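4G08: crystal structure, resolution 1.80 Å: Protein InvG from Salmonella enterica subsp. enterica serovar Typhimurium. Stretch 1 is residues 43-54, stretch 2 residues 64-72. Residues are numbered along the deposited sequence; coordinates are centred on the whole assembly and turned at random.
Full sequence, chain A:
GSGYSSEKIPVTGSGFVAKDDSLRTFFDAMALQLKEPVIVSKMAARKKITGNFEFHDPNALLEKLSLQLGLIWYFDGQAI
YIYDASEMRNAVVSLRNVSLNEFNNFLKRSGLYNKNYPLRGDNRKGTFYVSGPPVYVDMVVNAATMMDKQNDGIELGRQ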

# COMPACT_ATOMS: atom_id res chain seq x y z
N MET A 43 -5.57 -8.23 -11.38
CA MET A 43 -5.05 -7.37 -12.44
C MET A 43 -3.53 -7.35 -12.49
O MET A 43 -2.96 -7.13 -13.55
N ALA A 44 -2.87 -7.45 -11.35
CA ALA A 44 -1.41 -7.47 -11.39
C ALA A 44 -0.94 -8.76 -12.02
O ALA A 44 0.04 -8.78 -12.77
N ALA A 45 -1.62 -9.85 -11.68
CA ALA A 45 -1.20 -11.18 -12.07
C ALA A 45 -1.29 -11.40 -13.58
O ALA A 45 -0.64 -12.31 -14.10
N ARG A 46 -2.06 -10.59 -14.29
CA ARG A 46 -2.17 -10.80 -15.73
C ARG A 46 -1.06 -10.10 -16.50
O ARG A 46 -0.87 -10.36 -17.69
N LYS A 47 -0.22 -9.34 -15.81
CA LYS A 47 0.94 -8.74 -16.45
C LYS A 47 2.06 -9.75 -16.57
O LYS A 47 2.12 -10.70 -15.84
N LYS A 48 2.94 -9.54 -17.52
CA LYS A 48 4.09 -10.40 -17.71
C LYS A 48 5.35 -9.60 -17.45
O LYS A 48 5.37 -8.38 -17.59
N ILE A 49 6.44 -10.32 -17.23
CA ILE A 49 7.69 -9.66 -16.95
C ILE A 49 8.84 -10.45 -17.53
O ILE A 49 8.76 -11.67 -17.69
N THR A 50 9.81 -9.72 -18.06
CA THR A 50 11.01 -10.34 -18.60
C THR A 50 12.23 -9.65 -18.03
O THR A 50 12.23 -8.44 -17.82
N GLY A 51 13.28 -10.42 -17.79
CA GLY A 51 14.56 -9.84 -17.43
C GLY A 51 15.38 -10.70 -16.50
O GLY A 51 14.90 -11.68 -15.93
N ASN A 52 16.63 -10.30 -16.31
CA ASN A 52 17.47 -10.95 -15.34
C ASN A 52 17.30 -10.32 -13.97
O ASN A 52 17.49 -9.11 -13.81
N PHE A 53 16.82 -11.11 -13.02
CA PHE A 53 16.55 -10.59 -11.69
C PHE A 53 17.40 -11.21 -10.62
O PHE A 53 17.54 -12.44 -10.53
N GLU A 54 17.85 -10.35 -9.72
CA GLU A 54 18.46 -10.74 -8.47
C GLU A 54 17.65 -10.11 -7.36
O GLU A 54 17.15 -9.00 -7.49
N LYS A 64 10.92 -0.13 -7.63
CA LYS A 64 11.28 0.13 -9.01
C LYS A 64 10.29 -0.50 -9.98
O LYS A 64 9.84 0.15 -10.93
N LEU A 65 9.93 -1.75 -9.74
CA LEU A 65 8.98 -2.43 -10.62
C LEU A 65 7.61 -1.78 -10.56
O LEU A 65 6.85 -1.82 -11.53
N SER A 66 7.24 -1.24 -9.41
CA SER A 66 5.94 -0.60 -9.32
C SER A 66 5.91 0.61 -10.24
O SER A 66 4.93 0.83 -10.95
N LEU A 67 7.01 1.32 -10.36
CA LEU A 67 7.09 2.41 -11.30
C LEU A 67 7.21 1.95 -12.75
O LEU A 67 6.62 2.55 -13.63
N GLN A 68 7.98 0.91 -13.01
CA GLN A 68 8.14 0.43 -14.38
C GLN A 68 6.86 -0.18 -14.92
O GLN A 68 6.48 0.08 -16.05
N LEU A 69 6.20 -0.99 -14.10
CA LEU A 69 5.08 -1.81 -14.57
C LEU A 69 3.70 -1.29 -14.20
O LEU A 69 2.70 -1.86 -14.64
N GLY A 70 3.63 -0.19 -13.47
CA GLY A 70 2.34 0.34 -13.06
C GLY A 70 1.69 -0.53 -12.00
O GLY A 70 0.60 -1.07 -12.21
N LEU A 71 2.35 -0.63 -10.86
CA LEU A 71 1.87 -1.37 -9.70
C LEU A 71 1.77 -0.47 -8.48
O LEU A 71 2.49 0.53 -8.36
N ILE A 72 1.03 -0.94 -7.49
CA ILE A 72 1.09 -0.36 -6.16
C ILE A 72 1.14 -1.50 -5.14
O ILE A 72 0.64 -2.59 -5.40

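No hydrogen bond joins the two stretches, and their closest approach is made by a lysine methylene: K47 CE lies 3.1 Å from the carbonyl oxygen L69 O at the end of the helix. K47 points toward the second stretch with chi1 m, chi2 and chi3 t, and chi4 near 20°, off a staggered well. Its aliphatic portion thus runs past the helix end, with K47 CD 4.1 Å from L71 CD2, while NZ is hydrogen-bonded elsewhere in the structure.

The rest of the contact is apolar. I49, with chi1 and chi2 both t, points toward the helix and brings I49 CD1 into contact with two leucines one helical turn apart, 4.1 Å from L65 CD1 and 4.1 Å from L69 CD1. Both leucines point toward the first stretch and share the m, t rotamer, so successive turns offer methyl groups to the same isoleucine. L65 also meets F53, whose CA-to-CB bond points sideways; its m rotamer brings the ring end nearer, with F53 CE1 4.2 Å from L65 CD2 in an oblique approach.

Beyond the helix, G70 adopts positive phi, a conformation that favours glycine, and the chain passes into a strand at L71. The CA-to-CB bond of L71 is sideways, but the m, t rotamer carries L71 CD2 to 4.4 Å from A44 CB.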

# COMPACT_ATOMS: atom_id res chain seq x y z
CB MET A 43 -5.57 -5.94 -12.31
CG MET A 43 -7.05 -5.80 -12.60
SD MET A 43 -7.41 -6.20 -14.32
CE MET A 43 -6.61 -4.84 -15.16
CB ALA A 44 -0.83 -7.34 -10.00
CB ALA A 45 -2.02 -12.22 -11.34
CB ARG A 46 -3.53 -10.37 -16.25
CG ARG A 46 -3.78 -8.89 -16.19
CD ARG A 46 -5.26 -8.63 -16.41
NE ARG A 46 -5.63 -8.78 -17.81
CZ ARG A 46 -5.65 -7.78 -18.68
NH1 ARG A 46 -5.29 -6.56 -18.31
NH2 ARG A 46 -6.01 -8.01 -19.94
CB LYS A 47 1.41 -7.51 -15.69
CG LYS A 47 0.53 -6.32 -15.83
CD LYS A 47 0.93 -5.23 -14.92
CE LYS A 47 0.46 -3.88 -15.37
NZ LYS A 47 -0.64 -3.93 -16.29
CB LYS A 48 4.12 -10.94 -19.13
CG LYS A 48 2.81 -11.53 -19.59
CD LYS A 48 2.74 -13.00 -19.24
CE LYS A 48 1.43 -13.61 -19.68
NZ LYS A 48 1.05 -14.74 -18.79
CB ILE A 49 7.87 -9.44 -15.45
CG1 ILE A 49 9.06 -8.53 -15.19
CG2 ILE A 49 8.00 -10.77 -14.72
CD1 ILE A 49 9.29 -8.27 -13.73
CB THR A 50 11.07 -10.22 -20.13
OG1 THR A 50 10.06 -11.04 -20.71
CG2 THR A 50 12.41 -10.68 -20.63
CB ASN A 52 18.93 -10.89 -15.77
CG ASN A 52 19.86 -11.50 -14.75
OD1 ASN A 52 19.70 -12.66 -14.38
ND2 ASN A 52 20.72 -10.68 -14.18
CB PHE A 53 15.09 -10.74 -11.33
CG PHE A 53 14.18 -9.90 -12.14
CD1 PHE A 53 13.94 -8.59 -11.78
CD2 PHE A 53 13.67 -10.38 -13.32
CE1 PHE A 53 13.17 -7.78 -12.58
CE2 PHE A 53 12.91 -9.58 -14.13
CZ PHE A 53 12.66 -8.27 -13.76
CB GLU A 54 19.90 -10.22 -8.41
CG GLU A 54 20.89 -10.98 -9.27
CD GLU A 54 21.13 -12.40 -8.79
OE1 GLU A 54 20.98 -12.66 -7.58
OE2 GLU A 54 21.53 -13.25 -9.62
CB LYS A 64 12.68 -0.40 -9.30
CG LYS A 64 13.24 0.14 -10.59
CD LYS A 64 14.70 -0.21 -10.74
CE LYS A 64 14.83 -1.45 -11.58
NZ LYS A 64 16.23 -1.65 -12.04
CB LEU A 65 8.86 -3.91 -10.28
CG LEU A 65 10.12 -4.72 -10.57
CD1 LEU A 65 9.91 -6.18 -10.22
CD2 LEU A 65 10.55 -4.57 -12.02
CB SER A 66 5.61 -0.20 -7.89
OG SER A 66 5.40 -1.35 -7.09
CB LEU A 67 8.26 3.30 -11.01
CG LEU A 67 8.26 4.50 -10.09
CD1 LEU A 67 9.31 5.38 -10.64
CD2 LEU A 67 6.97 5.22 -10.00
CB GLN A 68 9.26 -0.59 -14.46
CG GLN A 68 10.61 0.00 -14.12
CD GLN A 68 11.75 -0.94 -14.43
OE1 GLN A 68 11.68 -2.13 -14.14
NE2 GLN A 68 12.81 -0.41 -15.03
CB LEU A 69 5.22 -3.23 -14.06
CG LEU A 69 6.46 -3.96 -14.54
CD1 LEU A 69 6.36 -5.41 -14.12
CD2 LEU A 69 6.61 -3.88 -16.05
CB LEU A 71 2.82 -2.53 -9.38
CG LEU A 71 3.20 -3.48 -10.51
CD1 LEU A 71 4.14 -4.56 -9.99
CD2 LEU A 71 1.96 -4.10 -11.10
CB ILE A 72 -0.14 0.52 -5.90
CG1 ILE A 72 -1.42 -0.29 -6.10
CG2 ILE A 72 -0.16 1.69 -6.87
CD1 ILE A 72 -2.70 0.52 -5.98